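Local coordinates for 11S globulin subunit beta (Cucurbita maxima, PDB 2E9Q), which serves as a seed storage protein, a bicupin 11S globulin whose mature, processed subunits form hexamers and act as a nutrient reservoir, at the interface of chains A and B. Numbering follows the deposited sequence. Chains: chain A/B, 11S globulin subunit beta.

Contact 1: the interface of chains A and B. Residues chain A 27, 29, 60, 343-344, 381-382, 401; chain B 167-170.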
# COMPACT_ATOMS: atom_id res chain seq x y z
N CYS A 27 9.27 -7.24 13.59
CA CYS A 27 8.99 -6.23 14.60
C CYS A 27 9.34 -6.78 15.98
O CYS A 27 8.99 -7.91 16.29
CB CYS A 27 7.51 -5.86 14.56
SG CYS A 27 7.00 -4.74 13.22
N LEU A 29 8.28 -6.76 19.33
CA LEU A 29 7.15 -6.40 20.17
C LEU A 29 6.99 -7.26 21.41
O LEU A 29 5.87 -7.59 21.80
CB LEU A 29 5.87 -6.50 19.35
CG LEU A 29 5.91 -5.82 17.99
CD1 LEU A 29 4.64 -6.18 17.22
CD2 LEU A 29 6.04 -4.32 18.18
N CYS A 60 8.08 -0.25 14.50
CA CYS A 60 7.23 -1.23 13.86
C CYS A 60 6.05 -0.54 13.20
O CYS A 60 5.76 -0.75 12.01
CB CYS A 60 6.71 -2.23 14.88
SG CYS A 60 5.66 -3.53 14.17
N SER A 343 -5.80 -1.73 13.53
CA SER A 343 -4.79 -0.68 13.65
C SER A 343 -4.00 -0.71 14.94
O SER A 343 -4.33 -1.45 15.88
CB SER A 343 -5.42 0.70 13.49
OG SER A 343 -6.09 1.09 14.67
N HIS A 344 -2.93 0.08 14.96
CA HIS A 344 -2.10 0.19 16.14
C HIS A 344 -2.79 1.27 16.95
O HIS A 344 -3.56 2.08 16.40
CB HIS A 344 -0.69 0.65 15.77
CG HIS A 344 0.01 -0.29 14.84
ND1 HIS A 344 0.39 -1.56 15.22
CD2 HIS A 344 0.40 -0.14 13.55
CE1 HIS A 344 0.98 -2.16 14.19
NE2 HIS A 344 0.99 -1.32 13.17
N GLN A 381 -1.45 -3.64 16.83
CA GLN A 381 -2.65 -4.20 16.25
C GLN A 381 -2.80 -5.66 16.73
O GLN A 381 -1.83 -6.43 16.72
CB GLN A 381 -2.54 -4.17 14.72
CG GLN A 381 -3.71 -4.80 13.97
CD GLN A 381 -3.40 -5.06 12.50
OE1 GLN A 381 -4.26 -5.50 11.75
NE2 GLN A 381 -2.16 -4.79 12.09
N ASN A 382 -4.02 -5.99 17.16
CA ASN A 382 -4.39 -7.33 17.64
C ASN A 382 -3.91 -7.75 19.02
O ASN A 382 -4.33 -8.79 19.52
CB ASN A 382 -3.96 -8.41 16.64
CG ASN A 382 -4.55 -8.20 15.27
OD1 ASN A 382 -5.77 -8.03 15.12
ND2 ASN A 382 -3.70 -8.22 14.25
N THR A 401 -3.77 4.22 13.66
CA THR A 401 -3.14 4.23 12.35
C THR A 401 -4.10 3.71 11.27
O THR A 401 -3.69 2.98 10.37
CB THR A 401 -1.89 3.35 12.34
OG1 THR A 401 -2.27 2.04 12.74
CG2 THR A 401 -0.84 3.90 13.30
N ALA B 167 -4.30 -5.36 5.24
CA ALA B 167 -4.90 -5.51 6.57
C ALA B 167 -3.89 -5.76 7.69
O ALA B 167 -4.19 -5.49 8.86
CB ALA B 167 -5.95 -6.62 6.55
N ASN B 168 -2.71 -6.28 7.37
CA ASN B 168 -1.71 -6.54 8.40
C ASN B 168 -0.74 -5.37 8.51
O ASN B 168 0.00 -5.09 7.58
CB ASN B 168 -0.96 -7.84 8.08
CG ASN B 168 0.27 -8.06 8.94
OD1 ASN B 168 0.34 -7.61 10.08
ND2 ASN B 168 1.24 -8.76 8.38
N GLN B 169 -0.75 -4.69 9.65
CA GLN B 169 0.12 -3.54 9.85
C GLN B 169 1.33 -3.84 10.72
O GLN B 169 2.09 -2.93 11.06
CB GLN B 169 -0.66 -2.38 10.47
CG GLN B 169 -1.90 -1.95 9.70
CD GLN B 169 -2.44 -0.60 10.17
OE1 GLN B 169 -1.92 -0.02 11.13
NE2 GLN B 169 -3.47 -0.10 9.50
N ILE B 170 1.52 -5.10 11.10
CA ILE B 170 2.65 -5.44 11.95
C ILE B 170 3.89 -5.74 11.11
O ILE B 170 4.62 -4.83 10.72
CB ILE B 170 2.35 -6.65 12.84
CG1 ILE B 170 1.07 -6.38 13.65
CG2 ILE B 170 3.52 -6.90 13.79
CD1 ILE B 170 0.54 -7.60 14.36
O HOH W 1 4.50 -2.34 10.11
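B:Ile170 forms the apolar centre of this patch, where a loop of one storage globulin subunit docks on its neighbour. Its CG2 branch, anti to the backbone N, lies 3.7 Å from CD1 of A:Leu29, whose side chain crosses it obliquely, and also reaches SG of A:Cys60, 4.0 Å away. That sulfur belongs to the A:Cys27–A:Cys60 disulfide, which gives the isoleucine a rigid wall. Beside it, a water joins the carbonyl oxygens of A:Cys60, B:Gln169 and B:Ile170. Outward, NE2 of A:His344 donates to the carbonyl O of B:Gln169 at 2.9 Å; the acceptor lies in the imidazole plane, although the donor stands well above the carbonyl plane. ND1 accepts from the backbone N of A:Gln381, tilted out of the ring plane, which helps to set the ring's rotation. The amide of A:Gln381 is modelled with OE1 2.9 Å from O of B:Ala167, a clash of acceptors, and NE2 2.8 Å from N of B:Gln169, two donors; a half-turn of the amide would probably convert both into hydrogen bonds. At the rim, extended B:Gln169 pairs with A:Thr401: NE2 gives to the backbone O at 3.2 Å, while hydroxyl OG1 donates along an in-plane lone pair of OE1 at 2.6 Å.

Contact 2: the interface of chains A and B. Residues chain A 428-430; chain B 181, 231, 234, 236-237, 239.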
# COMPACT_ATOMS: atom_id res chain seq x y z
N MET A 428 -14.18 -25.59 25.19
CA MET A 428 -13.04 -24.68 25.13
C MET A 428 -12.29 -24.58 26.45
O MET A 428 -11.09 -24.82 26.51
CB MET A 428 -13.49 -23.26 24.75
CG MET A 428 -13.61 -22.99 23.25
SD MET A 428 -14.43 -21.39 22.89
CE MET A 428 -13.30 -20.19 23.66
N TYR A 429 -13.02 -24.21 27.50
CA TYR A 429 -12.44 -24.02 28.82
C TYR A 429 -12.56 -25.20 29.78
O TYR A 429 -12.30 -25.04 30.97
CB TYR A 429 -13.04 -22.77 29.45
CG TYR A 429 -12.72 -21.53 28.66
CD1 TYR A 429 -13.74 -20.75 28.10
CD2 TYR A 429 -11.41 -21.16 28.42
CE1 TYR A 429 -13.44 -19.63 27.33
CE2 TYR A 429 -11.10 -20.05 27.66
CZ TYR A 429 -12.12 -19.29 27.11
OH TYR A 429 -11.81 -18.21 26.33
N ARG A 430 -12.95 -26.36 29.27
CA ARG A 430 -13.09 -27.56 30.10
C ARG A 430 -13.95 -27.28 31.32
O ARG A 430 -13.62 -27.69 32.43
CB ARG A 430 -11.71 -28.05 30.56
CG ARG A 430 -10.76 -28.43 29.43
CD ARG A 430 -9.36 -28.70 29.98
NE ARG A 430 -8.83 -27.52 30.67
CZ ARG A 430 -7.75 -27.53 31.44
NH1 ARG A 430 -7.08 -28.65 31.64
NH2 ARG A 430 -7.34 -26.40 32.02
N GLY B 181 -7.53 -22.82 25.40
CA GLY B 181 -6.55 -23.88 25.26
C GLY B 181 -5.12 -23.41 25.40
O GLY B 181 -4.86 -22.29 25.84
N LYS B 231 -9.33 -21.83 34.74
CA LYS B 231 -9.90 -22.62 33.66
C LYS B 231 -9.72 -21.82 32.37
O LYS B 231 -9.41 -22.37 31.31
CB LYS B 231 -11.39 -22.85 33.93
CG LYS B 231 -11.68 -23.94 34.95
CD LYS B 231 -11.46 -25.32 34.33
CE LYS B 231 -12.04 -26.42 35.20
NZ LYS B 231 -12.07 -27.73 34.49
N GLY B 234 -6.25 -21.89 31.10
CA GLY B 234 -5.89 -23.20 30.60
C GLY B 234 -4.45 -23.62 30.85
O GLY B 234 -3.84 -24.28 30.01
N ASP B 236 -3.30 -25.89 32.27
CA ASP B 236 -3.17 -27.34 32.19
C ASP B 236 -3.76 -28.05 30.98
O ASP B 236 -3.81 -29.28 30.96
CB ASP B 236 -3.77 -27.97 33.44
CG ASP B 236 -2.80 -28.01 34.59
OD1 ASP B 236 -2.27 -26.94 34.96
OD2 ASP B 236 -2.56 -29.12 35.11
N ASP B 237 -4.20 -27.30 29.98
CA ASP B 237 -4.77 -27.93 28.81
C ASP B 237 -3.63 -28.50 27.97
O ASP B 237 -2.79 -27.75 27.48
CB ASP B 237 -5.57 -26.91 28.00
CG ASP B 237 -6.56 -27.56 27.05
OD1 ASP B 237 -6.27 -28.67 26.54
OD2 ASP B 237 -7.62 -26.95 26.79
N ARG B 239 -4.32 -30.50 25.37
CA ARG B 239 -4.98 -30.87 24.11
C ARG B 239 -4.53 -30.12 22.87
O ARG B 239 -4.83 -30.53 21.75
CB ARG B 239 -6.49 -30.69 24.25
CG ARG B 239 -7.15 -31.57 25.29
CD ARG B 239 -8.62 -31.22 25.39
NE ARG B 239 -8.77 -29.84 25.79
CZ ARG B 239 -9.90 -29.15 25.72
NH1 ARG B 239 -9.92 -27.88 26.11
NH2 ARG B 239 -10.99 -29.72 25.24
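In this bicupin 11S globulin, A:Arg430 directly follows helix 422-429 and threads its side chain between B:Lys231 and the B:Asp237–B:Arg239 pair of the neighbouring subunit. The residue has its backbone in the left-handed helical region, and its carbonyl O accepts a hydrogen bond from the ammonium NZ of B:Lys231 at 2.6 Å. CB lies 4.0 Å from that same NZ. CG, anti to the carbonyl carbon, packs 3.5 Å from NH1 of B:Arg239 as the two arginines slide past each other in opposite directions. CD comes 4.0 Å from OD2 of B:Asp237, and a bend at chi3 (-59°) then turns the guanidinium over the CA side of B:Asp237, stacked with its plane 17° from that of the carboxylate. CA of B:Asp237 lies over one face of the guanidinium, toward its rim, NH1 tips toward the backbone O of B:Asp236 at 3.4 Å, and NH2 meets CA of B:Gly234. An alanine here, without the guanidinium and the CG and CD packing, would probably weaken this side of the interface. Behind the stack, B:Arg239 holds the carboxylate side-on: NE donates to the syn lone pair of OD1 at 2.9 Å and NH1 to that of OD2 at 2.6 Å, while the backbone N of B:Arg239 takes the anti lone pair of OD1.

Contact 3: the interface of chains A and B. Residues chain A 334, 337, 386, 388, 411, 443, 449, 452-453; chain B 217-218, 220-223.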
# COMPACT_ATOMS: atom_id res chain seq x y z
N MET A 334 -11.99 0.47 35.01
CA MET A 334 -11.22 -0.41 34.15
C MET A 334 -11.81 -0.51 32.74
O MET A 334 -13.03 -0.58 32.59
CB MET A 334 -11.18 -1.80 34.79
CG MET A 334 -10.19 -2.77 34.21
SD MET A 334 -10.20 -4.29 35.17
CE MET A 334 -11.06 -5.41 34.05
N PRO A 337 -10.97 -6.00 28.66
CA PRO A 337 -9.96 -6.57 27.76
C PRO A 337 -10.48 -6.49 26.34
O PRO A 337 -11.63 -6.81 26.06
CB PRO A 337 -9.81 -8.01 28.25
CG PRO A 337 -11.09 -8.28 29.02
CD PRO A 337 -11.32 -6.97 29.71
N ILE A 386 -5.72 -4.57 28.74
CA ILE A 386 -6.57 -4.27 29.88
C ILE A 386 -6.00 -3.04 30.56
O ILE A 386 -4.79 -2.91 30.74
CB ILE A 386 -6.62 -5.44 30.89
CG1 ILE A 386 -7.30 -6.64 30.24
CG2 ILE A 386 -7.37 -5.01 32.14
CD1 ILE A 386 -7.46 -7.85 31.16
N ARG A 388 -6.55 -0.22 33.90
CA ARG A 388 -7.22 0.01 35.17
C ARG A 388 -6.72 1.31 35.77
O ARG A 388 -5.55 1.43 36.14
CB ARG A 388 -6.96 -1.15 36.12
CG ARG A 388 -7.76 -1.08 37.41
CD ARG A 388 -7.84 -2.44 38.06
NE ARG A 388 -8.61 -2.42 39.30
CZ ARG A 388 -8.89 -3.49 40.03
NH1 ARG A 388 -8.46 -4.69 39.64
NH2 ARG A 388 -9.59 -3.37 41.15
N ALA A 411 -15.06 -9.57 26.79
CA ALA A 411 -16.19 -9.85 27.68
C ALA A 411 -17.12 -8.64 27.78
O ALA A 411 -16.70 -7.51 27.56
CB ALA A 411 -15.67 -10.22 29.06
N GLN A 443 -20.41 -10.55 33.05
CA GLN A 443 -20.19 -9.11 32.91
C GLN A 443 -21.31 -8.52 32.07
O GLN A 443 -21.54 -8.93 30.93
CB GLN A 443 -18.85 -8.83 32.23
CG GLN A 443 -18.51 -7.35 32.17
CD GLN A 443 -18.07 -6.81 33.51
OE1 GLN A 443 -18.03 -5.60 33.73
NE2 GLN A 443 -17.71 -7.71 34.42
N LEU A 449 -15.71 -0.43 32.32
CA LEU A 449 -16.24 -1.13 33.48
C LEU A 449 -16.21 -0.25 34.72
O LEU A 449 -15.17 0.30 35.08
CB LEU A 449 -15.43 -2.39 33.74
CG LEU A 449 -15.78 -3.63 32.92
CD1 LEU A 449 -15.88 -3.28 31.45
CD2 LEU A 449 -14.71 -4.68 33.14
N GLY A 452 -15.47 -2.19 40.17
CA GLY A 452 -16.06 -3.40 40.70
C GLY A 452 -15.05 -4.53 40.60
O GLY A 452 -15.26 -5.51 39.89
N ARG A 453 -13.95 -4.37 41.32
CA ARG A 453 -12.87 -5.36 41.32
C ARG A 453 -13.34 -6.75 41.77
O ARG A 453 -14.57 -6.95 41.88
CB ARG A 453 -11.75 -4.89 42.24
CG ARG A 453 -12.11 -4.87 43.72
CD ARG A 453 -11.32 -3.78 44.42
NE ARG A 453 -9.93 -3.78 44.00
CZ ARG A 453 -9.08 -2.79 44.26
NH1 ARG A 453 -7.82 -2.87 43.84
NH2 ARG A 453 -9.49 -1.73 44.95
N PHE B 217 -7.31 -8.92 37.30
CA PHE B 217 -7.90 -8.30 36.13
C PHE B 217 -8.99 -9.14 35.50
O PHE B 217 -10.08 -8.65 35.23
CB PHE B 217 -6.82 -8.00 35.10
CG PHE B 217 -6.03 -6.76 35.38
CD1 PHE B 217 -6.10 -6.14 36.63
CD2 PHE B 217 -5.21 -6.20 34.41
CE1 PHE B 217 -5.38 -4.99 36.90
CE2 PHE B 217 -4.47 -5.05 34.67
CZ PHE B 217 -4.56 -4.44 35.92
N LEU B 218 -8.70 -10.42 35.28
CA LEU B 218 -9.70 -11.28 34.67
C LEU B 218 -10.90 -11.55 35.57
O LEU B 218 -12.00 -11.82 35.07
CB LEU B 218 -9.05 -12.59 34.22
CG LEU B 218 -7.96 -12.41 33.16
CD1 LEU B 218 -7.46 -13.76 32.70
CD2 LEU B 218 -8.50 -11.62 31.98
N GLU B 220 -12.20 -9.32 37.71
CA GLU B 220 -13.00 -8.12 37.58
C GLU B 220 -13.61 -8.05 36.18
O GLU B 220 -14.82 -7.88 36.02
CB GLU B 220 -12.14 -6.89 37.82
CG GLU B 220 -12.91 -5.60 37.83
CD GLU B 220 -12.02 -4.40 37.97
OE1 GLU B 220 -11.12 -4.42 38.84
OE2 GLU B 220 -12.21 -3.43 37.21
N ALA B 221 -12.77 -8.19 35.16
CA ALA B 221 -13.21 -8.14 33.78
C ALA B 221 -14.43 -9.02 33.51
O ALA B 221 -15.43 -8.56 32.97
CB ALA B 221 -12.07 -8.54 32.86
N PHE B 222 -14.35 -10.29 33.89
CA PHE B 222 -15.46 -11.21 33.65
C PHE B 222 -16.40 -11.40 34.83
O PHE B 222 -17.42 -12.06 34.70
CB PHE B 222 -14.94 -12.59 33.22
CG PHE B 222 -14.19 -12.58 31.94
CD1 PHE B 222 -12.92 -12.03 31.86
CD2 PHE B 222 -14.74 -13.17 30.80
CE1 PHE B 222 -12.21 -12.05 30.67
CE2 PHE B 222 -14.03 -13.20 29.60
CZ PHE B 222 -12.76 -12.64 29.54
N GLN B 223 -16.05 -10.83 35.98
CA GLN B 223 -16.86 -10.98 37.18
C GLN B 223 -16.96 -12.46 37.51
O GLN B 223 -18.01 -13.09 37.36
CB GLN B 223 -18.26 -10.39 36.97
CG GLN B 223 -18.28 -8.87 37.03
CD GLN B 223 -17.75 -8.35 38.36
OE1 GLN B 223 -18.36 -8.56 39.41
NE2 GLN B 223 -16.60 -7.69 38.33
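Helix 215-222 of chain B lies against strands 334-336 and 384-390 of the C-terminal cupin half of chain A, and the chain leaves its end through B:Gln223 in a left-handed conformation (phi 60°, psi 70°). At the start of the helix, the B:Phe217 ring slides antiparallel along A:Ile386, its CD2 3.4 Å from the CG2 branch, while its CE1 touches the aliphatic CD of A:Arg388. One turn on, extended B:Glu220 meets A:Arg388 tip to tip. Their salt bridge, 2.8 Å from OE1 to NH1, is unusual: OE1 points down onto the guanidinium face, with CD above its centre and the planes 82° apart, so the N-H groups point elsewhere and the attraction is likely to be chiefly electrostatic. The other oxygen, OE2, abuts SD of A:Met334, whose bend at chi3 turns CE toward the backbone of B:Ala221 in a tight contact. The methyl CB of B:Ala221 sits 3.6 Å from CD of A:Pro337, and CD2 of A:Leu449 touches CA of B:Ala221 at 3.8 Å. Near the helix end, CB of A:Ala411 stands over the face of the B:Phe222 ring, 3.7 Å from its centroid. B:Gln223, bent at chi2, carries its amide back so that NE2 donates to two carbonyls, O of B:Glu220 at 2.9 Å and, across the interface, O of A:Gly452 at 3.0 Å.

The three contacts share no residue, yet are parts of one A–B interface. C-alpha centres lie about 28 Å apart for contacts 1 and 2, 25 Å for contacts 1 and 3, and 21 Å for contacts 2 and 3. Successive helices of chain B, 215-222 and 226-233, serve contacts 3 and 2, while in chain A the loop holding A:Gln381 in contact 1 runs on into strand 384-390 of contact 3. Contacts 2 and 3 use the C-terminal part of chain A; contact 1 adds its N-terminal segment. Such pairing is consistent with a closed ring of three subunits, the mature protein being a hexamer.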